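Local coordinates for protein chloramphenicol acetyltransferase (Bacteroides thetaiotaomicron, PDB 2I9D) that probably transfers an acetyl group from acetyl-CoA to chloramphenicol, as expected for its family of antibiotic-resistance enzymes, at residues Leu82-Ile94 against Lys99-Phe111. Sequence-based numbering, arbitrary orientation.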
ATOM      1  N   LEU A  82      -8.908 -25.372  -5.752  1.00 36.14           N
ATOM      2  CA  LEU A  82      -9.653 -24.864  -4.619  1.00 36.57           C
ATOM      3  C   LEU A  82      -9.399 -25.832  -3.469  1.00 35.93           C
ATOM      4  O   LEU A  82      -9.733 -26.990  -3.590  1.00 36.75           O
ATOM      5  CB  LEU A  82     -11.155 -24.760  -4.973  1.00 35.71           C
ATOM      6  CG  LEU A  82     -12.179 -24.600  -3.832  1.00 38.19           C
ATOM      7  CD1 LEU A  82     -12.050 -23.254  -3.136  1.00 38.50           C
ATOM      8  CD2 LEU A  82     -13.638 -24.815  -4.295  1.00 37.66           C
ATOM      9  N   TYR A  83      -8.789 -25.365  -2.381  1.00 35.70           N
ATOM     10  CA  TYR A  83      -8.520 -26.196  -1.192  1.00 35.48           C
ATOM     11  C   TYR A  83      -9.762 -26.335  -0.297  1.00 36.66           C
ATOM     12  O   TYR A  83     -10.503 -25.375  -0.124  1.00 37.14           O
ATOM     13  CB  TYR A  83      -7.327 -25.640  -0.378  1.00 33.92           C
ATOM     14  CG  TYR A  83      -5.966 -25.922  -0.995  1.00 32.95           C
ATOM     15  CD1 TYR A  83      -5.187 -27.017  -0.585  1.00 32.71           C
ATOM     16  CD2 TYR A  83      -5.468 -25.116  -2.010  1.00 30.78           C
ATOM     17  CE1 TYR A  83      -3.910 -27.271  -1.185  1.00 31.84           C
ATOM     18  CE2 TYR A  83      -4.230 -25.365  -2.607  1.00 29.88           C
ATOM     19  CZ  TYR A  83      -3.455 -26.435  -2.202  1.00 30.53           C
ATOM     20  OH  TYR A  83      -2.235 -26.647  -2.834  1.00 29.93           O
ATOM     21  N   ASP A  84      -9.992 -27.519   0.274  1.00 37.70           N
ATOM     22  CA  ASP A  84     -11.120 -27.721   1.183  1.00 38.94           C
ATOM     23  C   ASP A  84     -10.933 -26.798   2.369  1.00 38.87           C
ATOM     24  O   ASP A  84     -11.876 -26.168   2.824  1.00 39.01           O
ATOM     25  CB  ASP A  84     -11.166 -29.160   1.741  1.00 39.74           C
ATOM     26  CG  ASP A  84     -11.564 -30.235   0.689  1.00 43.42           C
ATOM     27  OD1 ASP A  84     -11.644 -29.948  -0.536  1.00 42.75           O
ATOM     28  OD2 ASP A  84     -11.789 -31.401   1.131  1.00 46.40           O
ATOM     29  N   THR A  85      -9.705 -26.752   2.877  1.00 38.11           N
ATOM     30  CA  THR A  85      -9.401 -26.090   4.139  1.00 37.68           C
ATOM     31  C   THR A  85      -8.090 -25.281   4.014  1.00 36.71           C
ATOM     32  O   THR A  85      -7.143 -25.693   3.320  1.00 36.43           O
ATOM     33  CB  THR A  85      -9.340 -27.134   5.298  1.00 37.28           C
ATOM     34  OG1 THR A  85     -10.657 -27.639   5.522  1.00 40.43           O
ATOM     35  CG2 THR A  85      -8.840 -26.547   6.591  1.00 37.29           C
ATOM     36  N   ILE A  86      -8.072 -24.141   4.704  1.00 35.14           N
ATOM     37  CA  ILE A  86      -6.955 -23.210   4.719  1.00 34.07           C
ATOM     38  C   ILE A  86      -6.411 -23.126   6.140  1.00 32.65           C
ATOM     39  O   ILE A  86      -7.164 -22.893   7.093  1.00 32.56           O
ATOM     40  CB  ILE A  86      -7.407 -21.800   4.209  1.00 34.43           C
ATOM     41  CG1 ILE A  86      -7.949 -21.894   2.780  1.00 35.01           C
ATOM     42  CG2 ILE A  86      -6.270 -20.760   4.306  1.00 34.38           C
ATOM     43  CD1 ILE A  86      -6.999 -22.543   1.759  1.00 33.23           C
ATOM     44  N   ASP A  87      -5.114 -23.357   6.284  1.00 30.89           N
ATOM     45  CA  ASP A  87      -4.454 -23.167   7.562  1.00 29.65           C
ATOM     46  C   ASP A  87      -3.614 -21.887   7.592  1.00 28.68           C
ATOM     47  O   ASP A  87      -3.513 -21.164   6.591  1.00 27.14           O
ATOM     48  CB  ASP A  87      -3.603 -24.377   7.922  1.00 30.49           C
ATOM     49  CG  ASP A  87      -4.433 -25.643   8.103  1.00 31.96           C
ATOM     50  OD1 ASP A  87      -5.558 -25.590   8.663  1.00 33.86           O
ATOM     51  OD2 ASP A  87      -3.941 -26.705   7.692  1.00 35.83           O
HETATM   52  N   MSE A  88      -3.049 -21.608   8.763  1.00 27.89           N
HETATM   53  CA  MSE A  88      -2.357 -20.358   9.014  1.00 28.15           C
HETATM   54  C   MSE A  88      -0.854 -20.573   9.154  1.00 27.47           C
HETATM   55  O   MSE A  88      -0.415 -21.455   9.891  1.00 27.09           O
HETATM   56  CB  MSE A  88      -2.896 -19.694  10.302  1.00 28.11           C
HETATM   57  CG  MSE A  88      -2.136 -18.443  10.757  1.00 29.10           C
HETATM   58 SE   MSE A  88      -2.315 -16.900   9.486  1.00 36.36          SE
HETATM   59  CE  MSE A  88      -4.206 -16.392   9.856  1.00 29.74           C
ATOM     60  N   LEU A  89      -0.081 -19.765   8.428  1.00 26.48           N
ATOM     61  CA  LEU A  89       1.323 -19.546   8.749  1.00 25.20           C
ATOM     62  C   LEU A  89       1.426 -18.201   9.444  1.00 24.66           C
ATOM     63  O   LEU A  89       0.745 -17.254   9.073  1.00 25.03           O
ATOM     64  CB  LEU A  89       2.208 -19.522   7.498  1.00 24.35           C
ATOM     65  CG  LEU A  89       2.345 -20.792   6.667  1.00 24.10           C
ATOM     66  CD1 LEU A  89       3.433 -20.603   5.642  1.00 20.51           C
ATOM     67  CD2 LEU A  89       2.638 -22.049   7.509  1.00 20.15           C
ATOM     68  N   SER A  90       2.299 -18.102  10.430  1.00 23.69           N
ATOM     69  CA  SER A  90       2.536 -16.842  11.048  1.00 23.88           C
ATOM     70  C   SER A  90       3.958 -16.775  11.630  1.00 24.30           C
ATOM     71  O   SER A  90       4.411 -17.736  12.274  1.00 23.48           O
ATOM     72  CB  SER A  90       1.456 -16.525  12.127  1.00 23.78           C
ATOM     73  OG  SER A  90       1.690 -15.241  12.703  1.00 22.36           O
ATOM     74  N   PRO A  91       4.661 -15.637  11.396  1.00 24.88           N
ATOM     75  CA  PRO A  91       5.982 -15.405  12.005  1.00 25.34           C
ATOM     76  C   PRO A  91       5.910 -15.015  13.504  1.00 27.25           C
ATOM     77  O   PRO A  91       5.718 -13.832  13.857  1.00 27.77           O
ATOM     78  CB  PRO A  91       6.589 -14.269  11.151  1.00 24.91           C
ATOM     79  CG  PRO A  91       5.417 -13.540  10.552  1.00 24.36           C
ATOM     80  CD  PRO A  91       4.255 -14.541  10.483  1.00 24.20           C
ATOM     81  N   ILE A  92       6.114 -16.001  14.369  1.00 28.15           N
ATOM     82  CA  ILE A  92       6.125 -15.778  15.801  1.00 29.78           C
ATOM     83  C   ILE A  92       7.447 -15.173  16.265  1.00 31.77           C
ATOM     84  O   ILE A  92       8.517 -15.755  16.042  1.00 32.21           O
ATOM     85  CB  ILE A  92       5.747 -17.074  16.576  1.00 29.11           C
ATOM     86  CG1 ILE A  92       4.416 -17.624  16.028  1.00 27.50           C
ATOM     87  CG2 ILE A  92       5.648 -16.789  18.091  1.00 29.51           C
ATOM     88  CD1 ILE A  92       3.206 -16.613  16.159  1.00 24.99           C
ATOM     89  N   LYS A  93       7.373 -13.986  16.874  1.00 33.69           N
ATOM     90  CA  LYS A  93       8.565 -13.330  17.400  1.00 36.18           C
ATOM     91  C   LYS A  93       9.150 -14.189  18.526  1.00 37.80           C
ATOM     92  O   LYS A  93       8.432 -14.579  19.444  1.00 37.99           O
ATOM     93  CB  LYS A  93       8.235 -11.922  17.899  1.00 36.67           C
ATOM     94  CG  LYS A  93       9.450 -11.066  18.312  1.00 37.28           C
ATOM     95  CD  LYS A  93       8.966  -9.930  19.204  1.00 39.10           C
ATOM     96  CE  LYS A  93       9.891  -8.720  19.175  1.00 40.32           C
ATOM     97  NZ  LYS A  93       9.574  -7.783  20.280  1.00 39.17           N
ATOM     98  N   ILE A  94      10.440 -14.516  18.411  1.00 39.80           N
ATOM     99  CA  ILE A  94      11.138 -15.378  19.379  1.00 41.80           C
ATOM    100  C   ILE A  94      12.178 -14.619  20.218  1.00 43.55           C
ATOM    101  O   ILE A  94      12.539 -15.077  21.296  1.00 44.27           O
ATOM    102  CB  ILE A  94      11.792 -16.665  18.729  1.00 41.48           C
ATOM    103  CG1 ILE A  94      12.877 -16.304  17.708  1.00 41.20           C
ATOM    104  CG2 ILE A  94      10.728 -17.584  18.136  1.00 40.42           C
ATOM    105  CD1 ILE A  94      13.385 -17.471  16.848  1.00 41.53           C
ATOM    106  N   LYS A  99      13.824 -11.197  15.934  1.00 34.26           N
ATOM    107  CA  LYS A  99      13.873 -12.580  15.430  1.00 34.07           C
ATOM    108  C   LYS A  99      12.548 -13.263  15.629  1.00 31.56           C
ATOM    109  O   LYS A  99      11.917 -13.161  16.676  1.00 30.58           O
ATOM    110  CB  LYS A  99      15.003 -13.435  16.045  1.00 34.21           C
ATOM    111  CG  LYS A  99      16.184 -13.591  15.083  1.00 36.57           C
ATOM    112  CD  LYS A  99      17.111 -14.795  15.423  1.00 38.81           C
ATOM    113  CE  LYS A  99      16.723 -16.123  14.649  1.00 44.59           C
ATOM    114  NZ  LYS A  99      16.402 -15.914  13.172  1.00 44.41           N
ATOM    115  N   PHE A 100      12.114 -13.938  14.584  1.00 30.19           N
ATOM    116  CA  PHE A 100      10.860 -14.658  14.636  1.00 28.88           C
ATOM    117  C   PHE A 100      11.105 -16.037  14.061  1.00 28.07           C
ATOM    118  O   PHE A 100      12.091 -16.266  13.367  1.00 27.06           O
ATOM    119  CB  PHE A 100       9.799 -13.925  13.799  1.00 28.19           C
ATOM    120  CG  PHE A 100      10.201 -13.728  12.369  1.00 27.94           C
ATOM    121  CD1 PHE A 100       9.949 -14.714  11.419  1.00 24.37           C
ATOM    122  CD2 PHE A 100      10.849 -12.561  11.969  1.00 27.54           C
ATOM    123  CE1 PHE A 100      10.309 -14.528  10.094  1.00 25.47           C
ATOM    124  CE2 PHE A 100      11.234 -12.386  10.642  1.00 27.85           C
ATOM    125  CZ  PHE A 100      10.963 -13.367   9.706  1.00 26.07           C
ATOM    126  N   PHE A 101      10.185 -16.945  14.344  1.00 27.58           N
ATOM    127  CA  PHE A 101      10.179 -18.215  13.663  1.00 27.15           C
ATOM    128  C   PHE A 101       8.777 -18.430  13.092  1.00 26.68           C
ATOM    129  O   PHE A 101       7.775 -18.381  13.830  1.00 26.38           O
ATOM    130  CB  PHE A 101      10.629 -19.329  14.646  1.00 27.37           C
ATOM    131  CG  PHE A 101      10.585 -20.709  14.072  1.00 27.57           C
ATOM    132  CD1 PHE A 101      11.601 -21.162  13.227  1.00 26.33           C
ATOM    133  CD2 PHE A 101       9.512 -21.564  14.370  1.00 27.93           C
ATOM    134  CE1 PHE A 101      11.557 -22.452  12.673  1.00 26.29           C
ATOM    135  CE2 PHE A 101       9.467 -22.871  13.842  1.00 28.29           C
ATOM    136  CZ  PHE A 101      10.488 -23.309  12.978  1.00 27.43           C
ATOM    137  N   THR A 102       8.696 -18.642  11.781  1.00 26.07           N
ATOM    138  CA  THR A 102       7.410 -18.915  11.145  1.00 26.24           C
ATOM    139  C   THR A 102       6.948 -20.346  11.404  1.00 26.77           C
ATOM    140  O   THR A 102       7.727 -21.301  11.263  1.00 26.60           O
ATOM    141  CB  THR A 102       7.464 -18.664   9.630  1.00 26.51           C
ATOM    142  OG1 THR A 102       7.934 -17.340   9.392  1.00 27.01           O
ATOM    143  CG2 THR A 102       6.099 -18.855   8.961  1.00 24.15           C
ATOM    144  N   THR A 103       5.672 -20.488  11.754  1.00 27.53           N
ATOM    145  CA  THR A 103       5.090 -21.805  12.010  1.00 28.09           C
ATOM    146  C   THR A 103       3.623 -21.916  11.593  1.00 27.08           C
ATOM    147  O   THR A 103       2.957 -20.905  11.350  1.00 26.56           O
ATOM    148  CB  THR A 103       5.324 -22.244  13.492  1.00 28.68           C
ATOM    149  OG1 THR A 103       5.195 -23.673  13.595  1.00 31.53           O
ATOM    150  CG2 THR A 103       4.371 -21.523  14.451  1.00 28.04           C
ATOM    151  N   ARG A 104       3.144 -23.155  11.503  1.00 27.10           N
ATOM    152  CA  ARG A 104       1.800 -23.476  10.993  1.00 27.29           C
ATOM    153  C   ARG A 104       0.767 -23.710  12.114  1.00 28.19           C
ATOM    154  O   ARG A 104       1.059 -24.393  13.094  1.00 27.74           O
ATOM    155  CB  ARG A 104       1.863 -24.699  10.081  1.00 26.73           C
ATOM    156  CG  ARG A 104       0.548 -25.023   9.346  1.00 26.71           C
ATOM    157  CD  ARG A 104       0.748 -26.148   8.287  1.00 25.91           C
ATOM    158  NE  ARG A 104      -0.528 -26.546   7.701  1.00 26.24           N
ATOM    159  CZ  ARG A 104      -0.708 -26.950   6.438  1.00 26.50           C
ATOM    160  NH1 ARG A 104       0.305 -27.013   5.576  1.00 23.75           N
ATOM    161  NH2 ARG A 104      -1.924 -27.268   6.025  1.00 25.02           N
ATOM    162  N   PHE A 105      -0.430 -23.145  11.943  1.00 28.89           N
ATOM    163  CA  PHE A 105      -1.541 -23.333  12.872  1.00 30.77           C
ATOM    164  C   PHE A 105      -2.709 -23.927  12.091  1.00 32.06           C
ATOM    165  O   PHE A 105      -3.159 -23.336  11.107  1.00 32.78           O
ATOM    166  CB  PHE A 105      -1.977 -22.003  13.542  1.00 30.11           C
ATOM    167  CG  PHE A 105      -0.879 -21.322  14.303  1.00 30.46           C
ATOM    168  CD1 PHE A 105      -0.709 -21.558  15.675  1.00 29.47           C
ATOM    169  CD2 PHE A 105       0.017 -20.459  13.643  1.00 27.75           C
ATOM    170  CE1 PHE A 105       0.328 -20.938  16.396  1.00 29.13           C
ATOM    171  CE2 PHE A 105       1.058 -19.845  14.348  1.00 28.21           C
ATOM    172  CZ  PHE A 105       1.209 -20.068  15.725  1.00 29.66           C
ATOM    173  N   PRO A 106      -3.188 -25.112  12.504  1.00 33.10           N
ATOM    174  CA  PRO A 106      -4.337 -25.693  11.786  1.00 34.32           C
ATOM    175  C   PRO A 106      -5.631 -24.959  12.108  1.00 35.35           C
ATOM    176  O   PRO A 106      -5.845 -24.540  13.250  1.00 35.17           O
ATOM    177  CB  PRO A 106      -4.392 -27.145  12.309  1.00 34.30           C
ATOM    178  CG  PRO A 106      -3.794 -27.054  13.720  1.00 33.68           C
ATOM    179  CD  PRO A 106      -2.692 -25.984  13.589  1.00 33.02           C
ATOM    180  N   TYR A 107      -6.477 -24.789  11.107  1.00 37.00           N
ATOM    181  CA  TYR A 107      -7.821 -24.301  11.361  1.00 39.61           C
ATOM    182  C   TYR A 107      -8.733 -25.344  12.075  1.00 41.45           C
ATOM    183  O   TYR A 107      -8.752 -26.525  11.727  1.00 41.26           O
ATOM    184  CB  TYR A 107      -8.458 -23.817  10.062  1.00 39.43           C
ATOM    185  CG  TYR A 107      -9.863 -23.291  10.225  1.00 40.02           C
ATOM    186  CD1 TYR A 107     -10.134 -22.171  11.025  1.00 39.64           C
ATOM    187  CD2 TYR A 107     -10.922 -23.902   9.566  1.00 40.66           C
ATOM    188  CE1 TYR A 107     -11.416 -21.693  11.159  1.00 40.23           C
ATOM    189  CE2 TYR A 107     -12.212 -23.425   9.690  1.00 39.98           C
ATOM    190  CZ  TYR A 107     -12.457 -22.338  10.486  1.00 40.37           C
ATOM    191  OH  TYR A 107     -13.757 -21.895  10.600  1.00 42.51           O
ATOM    192  N   HIS A 108      -9.473 -24.883  13.078  1.00 43.35           N
ATOM    193  CA  HIS A 108     -10.566 -25.658  13.664  1.00 45.73           C
ATOM    194  C   HIS A 108     -11.786 -24.748  13.707  1.00 46.79           C
ATOM    195  O   HIS A 108     -11.660 -23.570  14.077  1.00 47.22           O
ATOM    196  CB  HIS A 108     -10.218 -26.127  15.087  1.00 45.63           C
ATOM    197  CG  HIS A 108      -9.006 -27.005  15.159  1.00 48.03           C
ATOM    198  ND1 HIS A 108      -8.970 -28.272  14.612  1.00 49.23           N
ATOM    199  CD2 HIS A 108      -7.787 -26.803  15.719  1.00 49.48           C
ATOM    200  CE1 HIS A 108      -7.778 -28.808  14.820  1.00 49.43           C
ATOM    201  NE2 HIS A 108      -7.043 -27.939  15.493  1.00 49.90           N
ATOM    202  N   ASN A 109     -12.959 -25.275  13.343  1.00 48.31           N
ATOM    203  CA  ASN A 109     -14.199 -24.468  13.341  1.00 49.66           C
ATOM    204  C   ASN A 109     -14.675 -24.060  14.751  1.00 49.15           C
ATOM    205  O   ASN A 109     -15.461 -23.113  14.913  1.00 49.37           O
ATOM    206  CB  ASN A 109     -15.305 -25.147  12.522  1.00 50.62           C
ATOM    207  CG  ASN A 109     -16.536 -24.243  12.293  1.00 54.71           C
ATOM    208  OD1 ASN A 109     -16.561 -23.052  12.665  1.00 57.49           O
ATOM    209  ND2 ASN A 109     -17.575 -24.825  11.667  1.00 59.05           N
ATOM    210  N   ASP A 110     -14.162 -24.750  15.762  1.00 48.49           N
ATOM    211  CA  ASP A 110     -14.452 -24.418  17.150  1.00 48.00           C
ATOM    212  C   ASP A 110     -13.294 -23.605  17.749  1.00 47.50           C
ATOM    213  O   ASP A 110     -12.166 -24.097  17.854  1.00 47.54           O
ATOM    214  CB  ASP A 110     -14.719 -25.712  17.946  1.00 47.94           C
ATOM    215  CG  ASP A 110     -14.638 -25.508  19.453  1.00 48.80           C
ATOM    216  OD1 ASP A 110     -15.316 -24.593  19.975  1.00 49.96           O
ATOM    217  OD2 ASP A 110     -13.884 -26.255  20.118  1.00 48.28           O
ATOM    218  N   PHE A 111     -13.573 -22.367  18.149  1.00 46.69           N
ATOM    219  CA  PHE A 111     -12.519 -21.495  18.673  1.00 46.01           C
ATOM    220  C   PHE A 111     -11.658 -22.092  19.795  1.00 46.23           C
ATOM    221  O   PHE A 111     -10.440 -21.965  19.758  1.00 46.09           O
ATOM    222  CB  PHE A 111     -13.057 -20.122  19.105  1.00 45.46           C
ATOM    223  CG  PHE A 111     -12.008 -19.243  19.722  1.00 44.18           C
ATOM    224  CD1 PHE A 111     -11.051 -18.627  18.929  1.00 42.81           C
ATOM    225  CD2 PHE A 111     -11.944 -19.073  21.104  1.00 44.62           C
ATOM    226  CE1 PHE A 111     -10.073 -17.820  19.491  1.00 42.83           C
ATOM    227  CE2 PHE A 111     -10.953 -18.270  21.690  1.00 42.38           C
ATOM    228  CZ  PHE A 111     -10.027 -17.639  20.881  1.00 43.76           C
TER
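A β-hairpin pairs strand 87-93 with strand 100-105, and at its open end Asp87 bonds to Arg104 and Tyr107 across the strands. The Asp87 carboxylate uses both oxygens. OD1 takes the backbone N-H of Tyr107 at 2.7 Å, from above the carboxylate plane. OD2 offers its anti lone pair to Arg104 NH2, 2.7 Å away and in the guanidinium plane, forming a salt bridge. The bond from Arg104 NE to the same oxygen is weak. The two flat groups are turned 63° apart. Arg104 has an extended chain, CG anti to the backbone N (chi1 -173°), and this carries the guanidinium from its place opposite Leu89 back to Asp87. Its NH1 also forms salt bridges with Glu138 and Asp143, so one guanidinium is shared among three carboxylates.

Paired backbone bonds join Met88 with Phe105, Ser90 with Thr103 and Ile92 with Phe101. The bond from Ile92 N to Phe101 O is bent, with an N-H...O angle of 141°. Ile94 N to Lys99 O, 2.7 Å, closes the ladder near the turn. The hairpin forms one edge of the mixed sheet within the chain: strand 100-105 is outermost, while strand 87-93 also runs parallel to strand 146-151.

On one face, the Phe105 ring reaches past Ser90 to Ile92 and meets both obliquely. Its CE2 meets Ser90 CB and its CZ meets Ile92 CD1, each at 4.0 Å. Helix 111-124 adds Ile121 to this packing. Ser90 OG turns elsewhere, to the carbonyl of Leu149. On the other face, Leu89 CD2 lies 3.8 Å from Arg104 CB. Farther along, Pro91 CB packs obliquely against the Phe100 ring, 3.4 Å from CD1. Phe100 also packs on Asp201 of a second subunit.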